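Local coordinates for Rho guanyl nucleotide exchange factor (Rom2), putative (Aspergillus fumigatus Af293, PDB 5O51), which is probably a guanine-nucleotide exchange factor for Rho-type GTPases, represented here by its CNH domain, a seven-bladed beta-propeller, at residues Phe115-Ile120 with Ile183-Ser188; Lys172-Pro177 with Glu199-Glu204. All blocks are in the same frame, centred on the assembly; numbering follows the deposited sequence.

Overall arrangement
Both contacts join the same two neighbouring blades of the CNH propeller, each a four-stranded antiparallel sheet. Contact 1 brings their innermost strands, 115-120 and 180-186, side by side; contact 2 lies farther out, between the outermost strand of the first blade, 169-176, and the third strand of the next, 197-202. Their centres are about 12 Å apart, and lie about 11 Å and 20 Å from the centre of the chain. Along the chain the segments alternate, because strand 169-176 ends one blade and strand 180-186 begins the next. The contacts also touch, Ser188 O packing on Leu203 CB at 3.5 Å, so the same two blades meet both near the propeller's centre and farther out.

Contact 1: residues Phe115-Ile120 with Ile183-Ser188; sequences FFKAGI and IHFLRS
Phe185 and Lys117 meet where the innermost strands of two adjacent propeller blades run side by side, 115-120 in one and 180-186 in the next. The strands are nearly parallel, their axes 9° apart and 7.5 Å from each other at closest approach, with Gly119 beside Phe185 and Lys117 beside Ile183. The phenyl ring of Phe185 does much of the bridging. Its CG lies anti to the carbonyl carbon (chi1 -72°), and the ring reaches across to the backbone of the other strand, with CE2 3.1 Å from Gly119 N. Gly119 O stands above one face, displaced toward the rim, while Lys117 O lies at the ring edge in its plane. Having no side chain, Gly119 lets the ring lie directly against the main chain. Lys117 runs past this ring in the opposite direction, its CG 3.7 Å from Phe185 CE2. At its base, Lys117 CB presses on the CG2 methyl of Ile183 at 3.3 Å, a tight carbon contact. At the start of the strand, Phe115 adds a looser apolar touch, CE2 to Ile183 CG2 at 4.3 Å. Ile183 in turn packs on Leu190 and Val192 of its own blade. The backbones of Phe115, Lys117 and Gly119 are hydrogen-bonded to Val130, Cys128 and Leu126 within the first blade, and His184 to Cys191 within the second. These backbone bonds run within each sheet, and the two segments adhere through van der Waals contact of the phenyl ring, the aliphatic part of the lysine and the isoleucine methyl.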
loop_
_atom_site.group_PDB
_atom_site.type_symbol
_atom_site.label_atom_id
_atom_site.label_comp_id
_atom_site.label_asym_id
_atom_site.label_seq_id
_atom_site.Cartn_x
_atom_site.Cartn_y
_atom_site.Cartn_z
ATOM N N PHE A 115 3.466 -4.029 -9.479
ATOM C CA PHE A 115 3.219 -3.961 -8.019
ATOM C C PHE A 115 2.990 -5.346 -7.433
ATOM O O PHE A 115 2.972 -6.352 -8.172
ATOM C CB PHE A 115 2.128 -2.940 -7.580
ATOM C CG PHE A 115 0.737 -3.182 -8.125
ATOM C CD1 PHE A 115 0.360 -2.657 -9.359
ATOM C CD2 PHE A 115 -0.230 -3.810 -7.363
ATOM C CE1 PHE A 115 -0.928 -2.827 -9.850
ATOM C CE2 PHE A 115 -1.526 -3.981 -7.840
ATOM C CZ PHE A 115 -1.879 -3.491 -9.084
ATOM N N PHE A 116 2.959 -5.413 -6.098
ATOM C CA PHE A 116 2.642 -6.631 -5.395
ATOM C C PHE A 116 1.832 -6.432 -4.116
ATOM O O PHE A 116 1.754 -5.338 -3.590
ATOM C CB PHE A 116 3.907 -7.406 -5.138
ATOM C CG PHE A 116 4.728 -6.941 -3.943
ATOM C CD1 PHE A 116 4.498 -7.461 -2.674
ATOM C CD2 PHE A 116 5.801 -6.057 -4.115
ATOM C CE1 PHE A 116 5.290 -7.094 -1.592
ATOM C CE2 PHE A 116 6.599 -5.694 -3.036
ATOM C CZ PHE A 116 6.347 -6.236 -1.765
ATOM N N LYS A 117 1.293 -7.527 -3.591
ATOM C CA LYS A 117 0.588 -7.534 -2.322
ATOM C C LYS A 117 0.740 -8.887 -1.580
ATOM O O LYS A 117 0.530 -9.965 -2.141
ATOM C CB LYS A 117 -0.866 -7.228 -2.592
ATOM C CG LYS A 117 -1.713 -7.106 -1.350
ATOM C CD LYS A 117 -1.545 -5.748 -0.735
ATOM C CE LYS A 117 -2.132 -5.689 0.670
ATOM N NZ LYS A 117 -3.517 -6.225 0.724
ATOM N N ALA A 118 1.128 -8.809 -0.320
ATOM C CA ALA A 118 1.274 -9.983 0.543
ATOM C C ALA A 118 0.219 -9.913 1.597
ATOM O O ALA A 118 0.218 -8.960 2.397
ATOM C CB ALA A 118 2.624 -9.982 1.231
ATOM N N GLY A 119 -0.656 -10.916 1.622
ATOM C CA GLY A 119 -1.643 -11.037 2.687
ATOM C C GLY A 119 -2.012 -12.458 3.009
ATOM O O GLY A 119 -1.683 -13.391 2.265
ATOM N N ILE A 120 -2.729 -12.610 4.118
ATOM C CA ILE A 120 -3.348 -13.891 4.451
ATOM C C ILE A 120 -4.538 -14.086 3.497
ATOM O O ILE A 120 -5.369 -13.197 3.315
ATOM C CB ILE A 120 -3.782 -14.023 5.941
ATOM C CG1 ILE A 120 -2.707 -13.492 6.926
ATOM C CG2 ILE A 120 -4.116 -15.485 6.249
ATOM C CD1 ILE A 120 -3.028 -12.145 7.543
ATOM N N ILE A 183 -4.799 -4.264 -5.472
ATOM C CA ILE A 183 -5.267 -5.607 -5.150
ATOM C C ILE A 183 -5.479 -5.881 -3.648
ATOM O O ILE A 183 -4.703 -5.495 -2.819
ATOM C CB ILE A 183 -4.330 -6.659 -5.824
ATOM C CG1 ILE A 183 -5.047 -7.978 -6.018
ATOM C CG2 ILE A 183 -3.034 -6.848 -5.034
ATOM C CD1 ILE A 183 -4.343 -8.876 -7.010
ATOM N N HIS A 184 -6.542 -6.587 -3.313
ATOM C CA HIS A 184 -6.974 -6.807 -1.924
ATOM C C HIS A 184 -7.371 -8.264 -1.718
ATOM O O HIS A 184 -7.962 -8.895 -2.604
ATOM C CB HIS A 184 -8.164 -5.867 -1.575
ATOM C CG HIS A 184 -7.853 -4.422 -1.828
ATOM N ND1 HIS A 184 -7.275 -3.614 -0.876
ATOM C CD2 HIS A 184 -7.913 -3.687 -2.962
ATOM C CE1 HIS A 184 -7.028 -2.435 -1.403
ATOM N NE2 HIS A 184 -7.398 -2.454 -2.671
ATOM N N PHE A 185 -6.984 -8.811 -0.578
ATOM C CA PHE A 185 -7.400 -10.158 -0.176
ATOM C C PHE A 185 -8.714 -10.045 0.547
ATOM O O PHE A 185 -8.769 -9.340 1.555
ATOM C CB PHE A 185 -6.364 -10.745 0.752
ATOM C CG PHE A 185 -5.095 -11.115 0.046
ATOM C CD1 PHE A 185 -5.018 -12.305 -0.699
ATOM C CD2 PHE A 185 -3.994 -10.266 0.085
ATOM C CE1 PHE A 185 -3.836 -12.653 -1.341
ATOM C CE2 PHE A 185 -2.822 -10.598 -0.560
ATOM C CZ PHE A 185 -2.734 -11.790 -1.269
ATOM N N LEU A 186 -9.755 -10.681 -0.006
ATOM C CA LEU A 186 -11.062 -10.817 0.657
ATOM C C LEU A 186 -11.392 -12.286 0.844
ATOM O O LEU A 186 -11.979 -12.891 -0.062
ATOM C CB LEU A 186 -12.159 -10.242 -0.204
ATOM C CG LEU A 186 -12.273 -8.749 -0.349
ATOM C CD1 LEU A 186 -13.343 -8.488 -1.419
ATOM C CD2 LEU A 186 -12.589 -8.115 1.018
ATOM N N ARG A 187 -10.994 -12.844 1.994
ATOM C CA ARG A 187 -11.267 -14.246 2.388
ATOM C C ARG A 187 -11.739 -15.192 1.273
ATOM O O ARG A 187 -12.941 -15.290 1.002
ATOM C CB ARG A 187 -12.296 -14.272 3.516
ATOM C CG ARG A 187 -13.560 -13.465 3.247
ATOM C CD ARG A 187 -14.561 -13.628 4.379
ATOM N NE ARG A 187 -15.564 -14.644 4.096
ATOM C CZ ARG A 187 -16.772 -14.723 4.666
ATOM N NH1 ARG A 187 -17.175 -13.858 5.606
ATOM N NH2 ARG A 187 -17.595 -15.693 4.290
ATOM N N SER A 188 -10.773 -15.851 0.630
ATOM C CA SER A 188 -10.979 -16.862 -0.431
ATOM C C SER A 188 -10.974 -16.263 -1.804
ATOM O O SER A 188 -10.977 -17.000 -2.801
ATOM C CB SER A 188 -12.256 -17.716 -0.272
ATOM O OG SER A 188 -12.334 -18.308 1.009
#

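Contact 2: residues Lys172-Pro177 with Glu199-Glu204; sequences KEYYIP and EVVSLE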
loop_
_atom_site.group_PDB
_atom_site.type_symbol
_atom_site.label_atom_id
_atom_site.label_comp_id
_atom_site.label_asym_id
_atom_site.label_seq_id
_atom_site.Cartn_x
_atom_site.Cartn_y
_atom_site.Cartn_z
ATOM N N LYS A 172 -0.823 -20.219 -8.458
ATOM C CA LYS A 172 -1.910 -19.981 -9.419
ATOM C C LYS A 172 -1.648 -18.689 -10.158
ATOM O O LYS A 172 -0.992 -17.796 -9.625
ATOM C CB LYS A 172 -3.268 -19.861 -8.703
ATOM C CG LYS A 172 -3.673 -21.041 -7.812
ATOM C CD LYS A 172 -4.245 -22.234 -8.576
ATOM C CE LYS A 172 -5.767 -22.162 -8.676
ATOM N NZ LYS A 172 -6.353 -23.227 -9.535
ATOM N N GLU A 173 -2.182 -18.582 -11.364
ATOM C CA GLU A 173 -2.004 -17.406 -12.232
ATOM C C GLU A 173 -3.373 -16.971 -12.729
ATOM O O GLU A 173 -4.303 -17.760 -12.667
ATOM C CB GLU A 173 -1.091 -17.766 -13.397
ATOM C CG GLU A 173 -0.735 -16.580 -14.281
ATOM C CD GLU A 173 0.323 -16.902 -15.315
ATOM O OE1 GLU A 173 1.281 -17.647 -15.014
ATOM O OE2 GLU A 173 0.188 -16.391 -16.443
ATOM N N TYR A 174 -3.526 -15.722 -13.163
ATOM C CA TYR A 174 -4.812 -15.201 -13.680
ATOM C C TYR A 174 -4.555 -14.156 -14.742
ATOM O O TYR A 174 -3.458 -13.590 -14.827
ATOM C CB TYR A 174 -5.736 -14.586 -12.577
ATOM C CG TYR A 174 -5.961 -15.470 -11.374
ATOM C CD1 TYR A 174 -4.944 -15.643 -10.438
ATOM C CD2 TYR A 174 -7.167 -16.146 -11.169
ATOM C CE1 TYR A 174 -5.096 -16.464 -9.344
ATOM C CE2 TYR A 174 -7.337 -16.981 -10.069
ATOM C CZ TYR A 174 -6.291 -17.132 -9.156
ATOM O OH TYR A 174 -6.356 -17.932 -8.035
ATOM N N TYR A 175 -5.581 -13.906 -15.545
ATOM C CA TYR A 175 -5.548 -12.881 -16.587
ATOM C C TYR A 175 -6.762 -11.953 -16.436
ATOM O O TYR A 175 -7.825 -12.395 -16.020
ATOM C CB TYR A 175 -5.535 -13.524 -17.978
ATOM C CG TYR A 175 -5.699 -12.482 -19.068
ATOM C CD1 TYR A 175 -4.595 -11.770 -19.536
ATOM C CD2 TYR A 175 -6.975 -12.149 -19.580
ATOM C CE1 TYR A 175 -4.734 -10.781 -20.506
ATOM C CE2 TYR A 175 -7.128 -11.151 -20.548
ATOM C CZ TYR A 175 -5.998 -10.481 -21.016
ATOM O OH TYR A 175 -6.100 -9.500 -21.989
ATOM N N ILE A 176 -6.593 -10.668 -16.756
ATOM C CA ILE A 176 -7.637 -9.642 -16.557
ATOM C C ILE A 176 -7.520 -8.664 -17.726
ATOM O O ILE A 176 -6.448 -8.042 -17.897
ATOM C CB ILE A 176 -7.438 -8.794 -15.247
ATOM C CG1 ILE A 176 -7.483 -9.646 -13.951
ATOM C CG2 ILE A 176 -8.438 -7.618 -15.164
ATOM C CD1 ILE A 176 -8.864 -9.969 -13.438
ATOM N N PRO A 177 -8.602 -8.471 -18.507
ATOM C CA PRO A 177 -8.522 -7.543 -19.649
ATOM C C PRO A 177 -8.797 -6.086 -19.267
ATOM O O PRO A 177 -9.747 -5.493 -19.788
ATOM C CB PRO A 177 -9.602 -8.091 -20.606
ATOM C CG PRO A 177 -10.641 -8.639 -19.685
ATOM C CD PRO A 177 -9.870 -9.241 -18.530
ATOM N N GLU A 199 -13.245 -5.812 -9.307
ATOM C CA GLU A 199 -13.701 -7.096 -9.850
ATOM C C GLU A 199 -13.162 -8.239 -8.984
ATOM O O GLU A 199 -11.956 -8.391 -8.779
ATOM C CB GLU A 199 -13.287 -7.290 -11.327
ATOM C CG GLU A 199 -13.608 -6.120 -12.282
ATOM C CD GLU A 199 -15.054 -6.032 -12.798
ATOM O OE1 GLU A 199 -15.763 -7.064 -12.862
ATOM O OE2 GLU A 199 -15.478 -4.908 -13.180
ATOM N N VAL A 200 -14.083 -9.052 -8.492
ATOM C CA VAL A 200 -13.774 -10.141 -7.568
ATOM C C VAL A 200 -13.410 -11.402 -8.355
ATOM O O VAL A 200 -14.078 -11.736 -9.321
ATOM C CB VAL A 200 -14.976 -10.374 -6.654
ATOM C CG1 VAL A 200 -14.688 -11.433 -5.602
ATOM C CG2 VAL A 200 -15.373 -9.060 -6.000
ATOM N N VAL A 201 -12.337 -12.080 -7.944
ATOM C CA VAL A 201 -11.702 -13.177 -8.703
ATOM C C VAL A 201 -11.420 -14.328 -7.758
ATOM O O VAL A 201 -10.847 -14.149 -6.687
ATOM C CB VAL A 201 -10.403 -12.708 -9.393
ATOM C CG1 VAL A 201 -9.414 -13.849 -9.651
ATOM C CG2 VAL A 201 -10.760 -12.021 -10.702
ATOM N N SER A 202 -11.808 -15.521 -8.178
ATOM C CA SER A 202 -11.849 -16.664 -7.287
ATOM C C SER A 202 -10.491 -17.348 -7.222
ATOM O O SER A 202 -9.944 -17.707 -8.259
ATOM C CB SER A 202 -12.900 -17.621 -7.838
ATOM O OG SER A 202 -13.167 -18.710 -6.977
ATOM N N LEU A 203 -9.951 -17.545 -6.017
ATOM C CA LEU A 203 -8.628 -18.210 -5.860
ATOM C C LEU A 203 -8.599 -19.674 -6.406
ATOM O O LEU A 203 -7.975 -19.911 -7.447
ATOM C CB LEU A 203 -8.075 -18.092 -4.418
ATOM C CG LEU A 203 -7.334 -16.770 -4.067
ATOM C CD1 LEU A 203 -7.238 -16.460 -2.573
ATOM C CD2 LEU A 203 -5.941 -16.791 -4.656
ATOM N N GLU A 204 -9.257 -20.633 -5.733
ATOM C CA GLU A 204 -9.607 -21.936 -6.370
ATOM C C GLU A 204 -10.861 -21.682 -7.206
ATOM O O GLU A 204 -11.593 -20.743 -6.920
ATOM C CB GLU A 204 -9.783 -23.086 -5.343
ATOM C CG GLU A 204 -11.197 -23.636 -5.082
ATOM C CD GLU A 204 -12.146 -22.661 -4.381
ATOM O OE1 GLU A 204 -11.695 -21.580 -3.949
ATOM O OE2 GLU A 204 -13.356 -22.978 -4.264
#
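Lys172 begins the contact with Leu203: its chain, bent at chi2 and chi3, brings CE to 3.4 Å from Leu203 O. The same carbonyl is the acceptor for Tyr174, two residues on. Tyr174 OH donates to Leu203 O at 2.6 Å, approaching in the carbonyl plane on a lone pair, with a C=O...OH angle of 111°; the carbonyl oxygen in turn lies in the plane of the ring, at its edge. Ser202 O is also at this edge, 3.3 Å from Tyr174 CE2. Two successive main-chain oxygens therefore face the phenol rim, while Leu203 CD2 packs beside the hydroxyl. Nearer the backbone, Tyr174 and Val201 slide past each other, with CD2 3.6 Å from Val201 CG1. Ile176 continues the apolar strip, its CD1 meeting the other valine methyl, CG2, at 3.9 Å. At the end of strand 197-202, Ser202 OG donates to Glu204 O at 2.6 Å, bridging the residues on either side of Leu203. The two strands run roughly antiparallel, at 149°, and their axes come no closer than 9.6 Å, too far for backbone pairing, so side chains span the gap between blades. Strand 169-176 is hydrogen-bonded on its own sheet to strand 137-143, where Tyr174 also rests on Val141 and Ile176 on Ile139, whereas strand 197-202 sits between strands 189-194 and 208-210 of the next blade.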